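Citryl-spermidine/3,4-dihydroxybenzoyl-citryl-spermidine:spermidine ligase (Bacillus anthracis, PDB 3TO3) catalyses the ATP-dependent condensation of spermidine with citryl-spermidine intermediates in the biosynthesis of the siderophore petrobactin. Local coordinates at residues V318-P322 / E349-M354. Numbering follows the deposited sequence.
Sequences VASAP and EFSSVM
Residues 318-322 are one turn near the start of helix 315-333, kinked at Pro-322, whose ring nitrogen has no hydrogen to give to the preceding turn. Residues 349-354 belong to a strand that is fully extended from Ser-351 on; at Phe-350 psi is only -6°, which bends the chain. The axes run nearly antiparallel, at 155°, and approach to 6.9 Å. Pro-322 CA lies 4.7 Å from Phe-350 CA, and Val-318 CA lies 6.1 Å from Ser-352 CA. Glu-349, Ser-352 and Met-354 direct their CA-to-CB bonds toward the helix. Pro-322 N cannot donate to Val-318 O, which takes only a weak bond from Ala-321 N (3.4 Å) within this segment. Ser-352 (chi1 p) supplies a shorter one: its OG donates to Val-318 O at 2.7 Å. Pro-322 packs against the bend, with CB 3.9 Å from Phe-350 O and a CA-H...O contact from CA to Glu-349 O at 3.3 Å. Pro-322 CD also lies 3.4 Å from Ser-352 OG. The selenomethionine Met-354 (p, t, 110°) brings its CE to 3.6 Å from Ala-319 CB and 3.8 Å from Val-318 CG1. A water donates to Ala-321 O (2.9 Å) and Glu-349 OE1 (2.6 Å). Glu-349 OE2 forms a salt bridge with Arg-371; the Glu-349 side chain is about 8 Å from the bound ATP and magnesium, so this end of the contact lies near the nucleotide site. The arrangement is helix-on-sheet packing within the IucA/IucC region. Strand 345-355 pairs with strands 201-203 and 367-371, helix 315-333 lies on one face of it, and helix 208-219 covers Phe-350, Ser-351 and Val-353 on the other.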
loop_
_atom_site.group_PDB
_atom_site.type_symbol
_atom_site.label_atom_id
_atom_site.label_comp_id
_atom_site.label_asym_id
_atom_site.label_seq_id
_atom_site.Cartn_x
_atom_site.Cartn_y
_atom_site.Cartn_z
ATOM N N VAL B 318 21.349 8.269 -10.267
ATOM C CA VAL B 318 21.853 7.153 -11.037
ATOM C C VAL B 318 22.745 7.671 -12.187
ATOM O O VAL B 318 23.823 7.127 -12.461
ATOM C CB VAL B 318 20.690 6.312 -11.600
ATOM C CG1 VAL B 318 21.183 5.369 -12.707
ATOM C CG2 VAL B 318 20.002 5.536 -10.462
ATOM N N ALA B 319 22.308 8.751 -12.822
ATOM C CA ALA B 319 23.005 9.295 -13.988
ATOM C C ALA B 319 24.387 9.857 -13.627
ATOM O O ALA B 319 25.343 9.745 -14.407
ATOM C CB ALA B 319 22.169 10.364 -14.644
ATOM N N SER B 320 24.496 10.469 -12.455
ATOM C CA SER B 320 25.750 11.110 -12.089
ATOM C C SER B 320 26.678 10.208 -11.246
ATOM O O SER B 320 27.760 10.631 -10.824
ATOM C CB SER B 320 25.500 12.448 -11.387
ATOM O OG SER B 320 24.717 12.221 -10.229
ATOM N N ALA B 321 26.280 8.964 -11.020
ATOM C CA ALA B 321 27.036 8.158 -10.081
ATOM C C ALA B 321 28.441 7.833 -10.598
ATOM O O ALA B 321 29.413 8.081 -9.889
ATOM C CB ALA B 321 26.276 6.896 -9.677
ATOM N N PRO B 322 28.553 7.280 -11.826
ATOM C CA PRO B 322 29.909 6.959 -12.304
ATOM C C PRO B 322 30.807 8.194 -12.320
ATOM O O PRO B 322 31.959 8.092 -11.919
ATOM C CB PRO B 322 29.673 6.385 -13.689
ATOM C CG PRO B 322 28.233 5.784 -13.584
ATOM C CD PRO B 322 27.506 6.796 -12.744
ATOM N N GLU B 349 31.298 3.559 -7.464
ATOM C CA GLU B 349 30.087 3.174 -8.143
ATOM C C GLU B 349 30.489 3.446 -9.584
ATOM O O GLU B 349 30.346 4.553 -10.078
ATOM C CB GLU B 349 28.982 4.155 -7.660
ATOM C CG GLU B 349 28.557 3.872 -6.168
ATOM C CD GLU B 349 27.986 5.058 -5.373
ATOM O OE1 GLU B 349 27.614 6.119 -5.914
ATOM O OE2 GLU B 349 27.903 4.927 -4.148
ATOM N N PHE B 350 30.887 2.394 -10.294
ATOM C CA PHE B 350 31.645 2.623 -11.512
ATOM C C PHE B 350 30.795 2.499 -12.772
ATOM O O PHE B 350 31.246 2.780 -13.889
ATOM C CB PHE B 350 32.898 1.718 -11.569
ATOM C CG PHE B 350 32.579 0.261 -11.574
ATOM C CD1 PHE B 350 32.483 -0.442 -10.379
ATOM C CD2 PHE B 350 32.331 -0.403 -12.760
ATOM C CE1 PHE B 350 32.163 -1.769 -10.363
ATOM C CE2 PHE B 350 32.003 -1.740 -12.752
ATOM C CZ PHE B 350 31.924 -2.433 -11.544
ATOM N N SER B 351 29.552 2.096 -12.588
ATOM C CA SER B 351 28.657 1.969 -13.718
ATOM C C SER B 351 27.208 2.089 -13.263
ATOM O O SER B 351 26.893 1.799 -12.099
ATOM C CB SER B 351 28.919 0.639 -14.390
ATOM O OG SER B 351 28.261 0.577 -15.618
ATOM N N SER B 352 26.326 2.532 -14.154
ATOM C CA SER B 352 24.925 2.670 -13.772
ATOM C C SER B 352 24.072 2.661 -15.010
ATOM O O SER B 352 24.561 2.945 -16.065
ATOM C CB SER B 352 24.689 3.965 -13.009
ATOM O OG SER B 352 24.782 5.047 -13.899
ATOM N N VAL B 353 22.807 2.296 -14.874
ATOM C CA VAL B 353 21.910 2.248 -16.010
ATOM C C VAL B 353 20.505 2.371 -15.472
ATOM O O VAL B 353 20.251 1.985 -14.335
ATOM C CB VAL B 353 22.047 0.918 -16.759
ATOM C CG1 VAL B 353 21.542 -0.227 -15.890
ATOM C CG2 VAL B 353 21.310 0.979 -18.095
HETATM N N MSE B 354 19.593 2.889 -16.278
HETATM C CA MSE B 354 18.209 3.034 -15.844
HETATM C C MSE B 354 17.195 3.152 -16.999
HETATM O O MSE B 354 17.527 3.473 -18.145
HETATM C CB MSE B 354 18.095 4.284 -15.022
HETATM C CG MSE B 354 18.087 5.466 -15.953
HETATM SE SE MSE B 354 18.250 7.104 -15.002
HETATM C CE MSE B 354 20.065 7.593 -15.558
HETATM O O HOH W 1 29.370 7.740 -7.047
#